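Local coordinates for polysaccharide biosynthesis protein CapD (Bacillus thuringiensis HD-771, PDB 6BWC) that probably acts as an NADP-dependent short-chain dehydrogenase family enzyme on UDP-N-acetylglucosamine in the pathway to CMP-pseudaminic acid, which serves flagellin glycosylation, at residues Gln45-Gln49 against Arg60-Gly64; Ala116-Lys122 against Ser160-Phe164; Glu184-Lys188 against Val247-Tyr251. The protein carries 2 engineered substitutions. All coordinates share one frame; numbering follows the deposited sequence.

Contact 1 of 3, residues Gln45-Gln49 against Arg60-Gly64; sequences QFLLQ and RYLIG
The ring of Tyr-61 is met by two neighbouring residues of the helix in quite different ways. Gln-49 brings its amide nitrogen over one face, where NE2 sits 3.1 Å above the ring plane and toward the CG end rather than over the centre. Its chain runs past the tyrosine in the opposite direction, and amide and ring are inclined by 48°, so this is neither a flat stack nor an amide standing upright on the ring. Leu-48 comes instead to the rim: CD2 lies near the ring plane, 3.7 Å from Tyr-61 CE1. A chi1 of -177° swings the leucine CG away from the backbone N and sets the CD2 methyl at this edge. The phenol oxygen lies alongside the helix backbone near Gln-49 CA and is hydrogen-bonded to Asn-56.

Gln-45 uses a longer reach. Its chain is extended beyond CG, crosses Ile-63 obliquely and carries the amide to the strand backbone. The CD1 methyl of Ile-63 packs against that amide group, 3.3 Å from Gln-45 CD. NE2 alone makes a polar link across the contact, a weak hydrogen bond to Leu-62 O at 3.2 Å, while OE1 lies 3.4 Å from Tyr-61 O; those two are both acceptors and make no bond.

Segments 45-49 and 60-63 run nearly antiparallel (176°), their axes 10.0 Å apart at closest approach, as consecutive members of a Rossmann-type beta-alpha-beta unit formed by strand 34-39, helix 42-51 and strand 59-63. Gly-64, just past the strand, touches the bound NADP. On the helix, Leu-48 also packs on Val-37 of strand 34-39 and Leu-24 of helix 18-29, whereas Phe-93 of the second subunit packs on Gln-45, Gln-49 and Ile-63.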
# COMPACT_ATOMS: atom_id res chain seq x y z
N GLN C 45 9.07 -21.08 -17.04
CA GLN C 45 9.65 -20.27 -18.09
C GLN C 45 10.94 -20.92 -18.60
O GLN C 45 11.16 -20.95 -19.80
CB GLN C 45 9.91 -18.83 -17.62
CG GLN C 45 8.64 -17.97 -17.61
CD GLN C 45 8.91 -16.49 -17.47
OE1 GLN C 45 10.03 -16.02 -17.68
NE2 GLN C 45 7.88 -15.74 -17.10
N PHE C 46 11.76 -21.45 -17.69
CA PHE C 46 12.99 -22.17 -18.06
C PHE C 46 12.70 -23.36 -18.97
O PHE C 46 13.37 -23.53 -19.98
CB PHE C 46 13.76 -22.60 -16.80
CG PHE C 46 14.98 -23.46 -17.08
CD1 PHE C 46 16.12 -22.90 -17.66
CD2 PHE C 46 15.00 -24.81 -16.74
CE1 PHE C 46 17.24 -23.68 -17.92
CE2 PHE C 46 16.11 -25.60 -16.99
CZ PHE C 46 17.24 -25.03 -17.58
N LEU C 47 11.70 -24.18 -18.64
CA LEU C 47 11.32 -25.29 -19.52
C LEU C 47 10.91 -24.81 -20.92
O LEU C 47 11.44 -25.31 -21.91
CB LEU C 47 10.21 -26.11 -18.90
CG LEU C 47 10.61 -26.95 -17.68
CD1 LEU C 47 9.36 -27.62 -17.11
CD2 LEU C 47 11.68 -27.99 -18.02
N LEU C 48 9.99 -23.84 -20.97
CA LEU C 48 9.50 -23.22 -22.21
C LEU C 48 10.64 -22.65 -23.01
O LEU C 48 10.80 -22.99 -24.18
CB LEU C 48 8.48 -22.11 -21.91
CG LEU C 48 7.78 -21.36 -23.07
CD1 LEU C 48 7.05 -22.29 -24.02
CD2 LEU C 48 6.78 -20.35 -22.49
N GLN C 49 11.42 -21.79 -22.39
CA GLN C 49 12.68 -21.30 -22.98
C GLN C 49 13.44 -22.43 -23.73
O GLN C 49 13.76 -22.32 -24.91
CB GLN C 49 13.58 -20.72 -21.87
CG GLN C 49 14.40 -19.50 -22.25
CD GLN C 49 14.49 -18.47 -21.12
OE1 GLN C 49 15.56 -18.20 -20.59
NE2 GLN C 49 13.34 -17.91 -20.74
N ARG C 60 9.77 -13.00 -25.75
CA ARG C 60 10.42 -12.47 -24.54
C ARG C 60 9.84 -13.16 -23.30
O ARG C 60 8.69 -13.53 -23.30
CB ARG C 60 10.23 -10.96 -24.44
CG ARG C 60 10.85 -10.13 -25.58
CD ARG C 60 12.38 -10.14 -25.58
NE ARG C 60 12.87 -10.90 -26.73
CZ ARG C 60 13.30 -10.39 -27.88
NH1 ARG C 60 13.39 -9.08 -28.09
NH2 ARG C 60 13.67 -11.22 -28.86
N TYR C 61 10.65 -13.34 -22.26
CA TYR C 61 10.21 -14.07 -21.07
C TYR C 61 10.20 -13.20 -19.79
O TYR C 61 11.21 -13.10 -19.08
CB TYR C 61 11.06 -15.34 -20.91
CG TYR C 61 10.88 -16.33 -22.05
CD1 TYR C 61 9.89 -17.28 -22.01
CD2 TYR C 61 11.71 -16.29 -23.17
CE1 TYR C 61 9.73 -18.16 -23.06
CE2 TYR C 61 11.56 -17.17 -24.22
CZ TYR C 61 10.56 -18.11 -24.16
OH TYR C 61 10.37 -19.00 -25.19
N LEU C 62 9.04 -12.61 -19.50
CA LEU C 62 8.86 -11.70 -18.37
C LEU C 62 8.28 -12.39 -17.16
O LEU C 62 7.10 -12.68 -17.11
CB LEU C 62 7.94 -10.53 -18.74
CG LEU C 62 8.55 -9.27 -19.36
CD1 LEU C 62 9.65 -9.59 -20.35
CD2 LEU C 62 7.44 -8.48 -20.05
N ILE C 63 9.14 -12.61 -16.18
CA ILE C 63 8.73 -13.06 -14.86
C ILE C 63 7.98 -11.94 -14.17
O ILE C 63 8.39 -10.78 -14.22
CB ILE C 63 9.94 -13.47 -13.99
CG1 ILE C 63 10.66 -14.69 -14.59
CG2 ILE C 63 9.51 -13.75 -12.56
CD1 ILE C 63 9.94 -16.01 -14.42
N GLY C 64 6.87 -12.30 -13.52
CA GLY C 64 5.94 -11.30 -13.01
C GLY C 64 4.69 -11.89 -12.38
O GLY C 64 4.40 -13.10 -12.56

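Contact 2 of 3, residues Ala116-Lys122 against Ser160-Phe164; sequences AIAQKVK and SETTF
Thr-162 and Val-121 meet through a hydroxyl and a carbonyl, and the threonine can be followed outward atom by atom. Its CB already lies 3.3 Å from Val-121 O. From there the side chain forks. The hydroxyl branch, placed anti to the carbonyl carbon (chi1 -62°), donates from OG1 to Val-121 O at 2.6 Å, with the donor tilted 21° from the carbonyl plane; Ala-116 O is farther from the same OG1, at 3.5 Å. The methyl branch, CG2, also lies by Val-121 O, at 3.7 Å, and is 4.4 Å from Ala-116 CB.

The carbonyls it meets belong to a helix ending. Helix 98-118 closes in a Schellman motif, in which Lys-120 takes positive phi and Val-121 N bonds back to Ala-116 O, before the chain enters strand 123-129 of the Rossmann sheet. In segment 160-164, an ST turn leads into the adjacent strand 163-169: Ser-160 OG accepts from Thr-162 N.

One residue on, the backbones pair directly, Thr-163 N donating to Lys-122 O at 2.9 Å where the two parallel strands begin. Lys-122 NZ reaches Asp-80, just ahead of strand 81-84, in a salt bridge. On the helix side Ile-117 crosses Phe-164 at about a right angle and sets CG1 against the ring's edge, 3.8 Å from CZ. The ring also touches Ile-150 and Ala-153 of helix 138-156.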
# COMPACT_ATOMS: atom_id res chain seq x y z
N ALA C 116 -4.07 -1.92 -19.15
CA ALA C 116 -4.35 -2.00 -20.57
C ALA C 116 -4.90 -0.67 -21.10
O ALA C 116 -4.50 -0.22 -22.20
CB ALA C 116 -5.31 -3.13 -20.84
N ILE C 117 -5.78 -0.05 -20.32
CA ILE C 117 -6.25 1.31 -20.62
C ILE C 117 -5.10 2.29 -20.59
O ILE C 117 -4.96 3.09 -21.50
CB ILE C 117 -7.37 1.77 -19.65
CG1 ILE C 117 -8.64 0.97 -19.93
CG2 ILE C 117 -7.64 3.27 -19.78
CD1 ILE C 117 -9.61 0.94 -18.78
N ALA C 118 -4.26 2.21 -19.55
CA ALA C 118 -3.15 3.16 -19.37
C ALA C 118 -2.11 3.10 -20.49
O ALA C 118 -1.59 4.14 -20.88
CB ALA C 118 -2.48 2.96 -18.01
N GLN C 119 -1.82 1.91 -21.02
CA GLN C 119 -0.85 1.73 -22.13
C GLN C 119 -1.45 1.80 -23.55
O GLN C 119 -0.73 1.59 -24.55
CB GLN C 119 -0.07 0.42 -21.95
CG GLN C 119 0.84 0.45 -20.74
CD GLN C 119 2.17 1.13 -21.00
OE1 GLN C 119 2.30 1.93 -21.93
NE2 GLN C 119 3.19 0.78 -20.21
N LYS C 120 -2.75 2.10 -23.63
CA LYS C 120 -3.45 2.28 -24.90
C LYS C 120 -3.33 1.04 -25.79
O LYS C 120 -3.05 1.13 -26.99
CB LYS C 120 -2.95 3.53 -25.60
CG LYS C 120 -2.88 4.71 -24.65
CD LYS C 120 -2.67 6.03 -25.38
CE LYS C 120 -3.18 7.21 -24.55
NZ LYS C 120 -3.86 8.22 -25.41
N VAL C 121 -3.51 -0.12 -25.15
CA VAL C 121 -3.62 -1.42 -25.79
C VAL C 121 -4.84 -1.41 -26.73
O VAL C 121 -5.81 -0.68 -26.49
CB VAL C 121 -3.75 -2.51 -24.69
CG1 VAL C 121 -4.31 -3.83 -25.21
CG2 VAL C 121 -2.41 -2.72 -24.01
N LYS C 122 -4.80 -2.21 -27.79
CA LYS C 122 -5.93 -2.30 -28.72
C LYS C 122 -7.09 -3.16 -28.18
O LYS C 122 -8.23 -2.69 -28.12
CB LYS C 122 -5.48 -2.76 -30.10
CG LYS C 122 -4.44 -1.83 -30.70
CD LYS C 122 -4.47 -1.81 -32.22
CE LYS C 122 -3.44 -0.84 -32.79
NZ LYS C 122 -2.04 -1.35 -32.66
N SER C 160 -11.17 5.76 -24.20
CA SER C 160 -10.16 4.74 -24.46
C SER C 160 -10.64 3.99 -25.72
O SER C 160 -11.85 3.72 -25.87
CB SER C 160 -9.99 3.82 -23.23
OG SER C 160 -9.28 2.63 -23.49
N GLU C 161 -9.70 3.71 -26.63
CA GLU C 161 -9.97 2.86 -27.77
C GLU C 161 -9.85 1.39 -27.40
O GLU C 161 -10.25 0.55 -28.20
CB GLU C 161 -9.00 3.16 -28.93
CG GLU C 161 -8.96 4.61 -29.41
CD GLU C 161 -10.33 5.19 -29.83
OE1 GLU C 161 -10.40 6.44 -29.93
OE2 GLU C 161 -11.33 4.46 -30.05
N THR C 162 -9.29 1.09 -26.22
CA THR C 162 -9.06 -0.30 -25.76
C THR C 162 -10.35 -1.11 -25.65
O THR C 162 -11.27 -0.71 -24.99
CB THR C 162 -8.36 -0.35 -24.38
OG1 THR C 162 -7.08 0.26 -24.48
CG2 THR C 162 -8.15 -1.79 -23.91
N THR C 163 -10.37 -2.28 -26.25
CA THR C 163 -11.55 -3.12 -26.32
C THR C 163 -11.44 -4.25 -25.28
O THR C 163 -10.35 -4.72 -25.02
CB THR C 163 -11.67 -3.62 -27.77
OG1 THR C 163 -12.85 -3.05 -28.34
CG2 THR C 163 -11.71 -5.16 -27.89
N PHE C 164 -12.55 -4.69 -24.69
CA PHE C 164 -12.51 -5.83 -23.76
C PHE C 164 -13.53 -6.91 -24.11
O PHE C 164 -14.67 -6.60 -24.43
CB PHE C 164 -12.76 -5.37 -22.34
CG PHE C 164 -11.77 -4.34 -21.86
CD1 PHE C 164 -10.57 -4.74 -21.29
CD2 PHE C 164 -12.05 -2.98 -21.96
CE1 PHE C 164 -9.66 -3.80 -20.84
CE2 PHE C 164 -11.16 -2.03 -21.52
CZ PHE C 164 -9.96 -2.44 -20.95

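Contact 3 of 3, residues Glu184-Lys188 against Val247-Tyr251; sequences ENQIK and VTKLY
Glu-184 and Tyr-251 meet between two helices, the glutamate OE2 lying 2.9 Å from the tyrosine OH. The glutamate attains this by stretching: CG is anti to its backbone N (chi1 177°) and the chain remains extended, so OE2 arrives at the ring edge, near its plane, while the carboxylate is turned 41° from the ring. Tyr-251 OH also hydrogen-bonds Thr-338 O, and Thr-338 N hydrogen-bonds Glu-184 OE2. Residue 338, the last one modelled, thereby ties itself to both partners.

Lys-188 approaches the same ring from above. Its CG is anti to the carbonyl carbon and the remaining chain is extended, which brings the side chain over one face, where NZ makes an off-centre cation-pi contact 4.0 Å from the ring centroid. CE is modelled too close to the ring, and its own contact there is doubtful. Leu-250 CB occupies the opposite face.

The apolar half of the contact is simpler. Ile-187 and Val-247 reach toward each other tip to tip, isoleucine CG2 being 3.6 Å from valine CG1. The second valine methyl, CG2, turns to Glu-184 and packs 4.0 Å from its CB.

The axes of segments 184-188 and 247-251 cross at -55°, 10.4 Å apart at their closest. Helix 179-190 leads into strand 192-195, which pairs in parallel with strand 259-262, the strand following helix 236-251; Ile-187 touches Ile-193 of strand 192-195, and Leu-337 of the C-terminal tail packs on Glu-184 and Val-247.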
# COMPACT_ATOMS: atom_id res chain seq x y z
N GLU C 184 -4.86 -41.46 -15.76
CA GLU C 184 -3.72 -42.16 -16.38
C GLU C 184 -2.64 -42.51 -15.37
O GLU C 184 -2.17 -43.63 -15.34
CB GLU C 184 -3.07 -41.31 -17.48
CG GLU C 184 -1.83 -41.95 -18.12
CD GLU C 184 -1.41 -41.30 -19.44
OE1 GLU C 184 -1.43 -40.04 -19.52
OE2 GLU C 184 -1.03 -42.05 -20.38
N ASN C 185 -2.27 -41.52 -14.56
CA ASN C 185 -1.11 -41.59 -13.65
C ASN C 185 -1.41 -42.36 -12.39
O ASN C 185 -0.56 -43.10 -11.88
CB ASN C 185 -0.64 -40.18 -13.25
CG ASN C 185 0.85 -40.04 -13.28
OD1 ASN C 185 1.50 -40.35 -14.29
ND2 ASN C 185 1.42 -39.58 -12.18
N GLN C 186 -2.61 -42.13 -11.86
CA GLN C 186 -3.14 -42.96 -10.80
C GLN C 186 -3.12 -44.43 -11.22
O GLN C 186 -2.74 -45.28 -10.44
CB GLN C 186 -4.58 -42.52 -10.44
CG GLN C 186 -4.69 -41.19 -9.70
CD GLN C 186 -6.09 -40.90 -9.16
OE1 GLN C 186 -7.10 -41.29 -9.75
NE2 GLN C 186 -6.15 -40.18 -8.04
N ILE C 187 -3.53 -44.72 -12.46
CA ILE C 187 -3.61 -46.11 -12.93
C ILE C 187 -2.22 -46.71 -13.00
O ILE C 187 -2.01 -47.81 -12.50
CB ILE C 187 -4.31 -46.25 -14.31
CG1 ILE C 187 -5.82 -45.92 -14.20
CG2 ILE C 187 -4.13 -47.68 -14.85
CD1 ILE C 187 -6.48 -45.43 -15.49
N LYS C 188 -1.29 -45.98 -13.62
CA LYS C 188 0.13 -46.32 -13.67
C LYS C 188 0.72 -46.66 -12.31
O LYS C 188 1.31 -47.72 -12.12
CB LYS C 188 0.96 -45.14 -14.19
CG LYS C 188 1.06 -45.00 -15.69
CD LYS C 188 2.28 -44.16 -16.07
CE LYS C 188 2.52 -44.21 -17.56
NZ LYS C 188 3.84 -43.74 -18.03
N VAL C 247 -5.53 -47.05 -20.70
CA VAL C 247 -4.25 -46.85 -20.02
C VAL C 247 -3.67 -48.21 -19.70
O VAL C 247 -2.45 -48.38 -19.68
CB VAL C 247 -4.41 -46.00 -18.75
CG1 VAL C 247 -3.14 -46.00 -17.91
CG2 VAL C 247 -4.79 -44.58 -19.12
N THR C 248 -4.55 -49.17 -19.43
CA THR C 248 -4.16 -50.56 -19.27
C THR C 248 -3.69 -51.14 -20.60
O THR C 248 -2.67 -51.84 -20.65
CB THR C 248 -5.34 -51.38 -18.70
OG1 THR C 248 -5.68 -50.85 -17.40
CG2 THR C 248 -5.01 -52.88 -18.57
N LYS C 249 -4.42 -50.87 -21.68
CA LYS C 249 -4.03 -51.44 -22.97
C LYS C 249 -2.58 -51.05 -23.28
O LYS C 249 -1.76 -51.92 -23.52
CB LYS C 249 -5.00 -51.07 -24.10
CG LYS C 249 -5.01 -52.11 -25.21
CD LYS C 249 -5.41 -51.56 -26.58
CE LYS C 249 -5.17 -52.56 -27.71
NZ LYS C 249 -3.74 -52.98 -27.89
N LEU C 250 -2.27 -49.75 -23.18
CA LEU C 250 -0.89 -49.25 -23.41
C LEU C 250 0.17 -49.89 -22.50
O LEU C 250 1.00 -50.65 -22.97
CB LEU C 250 -0.80 -47.71 -23.26
CG LEU C 250 -1.04 -46.79 -24.46
CD1 LEU C 250 -0.62 -45.38 -24.06
CD2 LEU C 250 -0.28 -47.26 -25.70
N TYR C 251 0.13 -49.58 -21.21
CA TYR C 251 1.19 -50.02 -20.29
C TYR C 251 1.09 -51.53 -19.94
O TYR C 251 2.00 -52.10 -19.33
CB TYR C 251 1.24 -49.09 -19.05
CG TYR C 251 1.30 -47.61 -19.45
CD1 TYR C 251 2.36 -47.11 -20.23
CD2 TYR C 251 0.28 -46.73 -19.11
CE1 TYR C 251 2.40 -45.78 -20.63
CE2 TYR C 251 0.30 -45.39 -19.50
CZ TYR C 251 1.36 -44.92 -20.28
OH TYR C 251 1.39 -43.57 -20.65

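How the contacts relate
The three contacts follow one another along the chain, each closing before the next opens. Contacts 1 and 2 share the large Rossmann sheet: contact 1 is on edge strand 59-63, contact 2 at the start of inner strand 163-169, their centres about 25 Å apart. Contact 3 joins two helices beside a separate two-stranded sheet, its centre about 32 Å from that of contact 1 and 48 Å from that of contact 2; the Ile-187 side chain is about 11 Å from the bound UDP-N-acetylglucosamine. Contacts 1 and 2 thus belong to the cofactor-binding sheet and contact 3 to a separate part, yet a Gln-186 to Glu-50 bond between subunits brings helix 179-190 to a neighbouring subunit's helix 42-51, which carries contact 1.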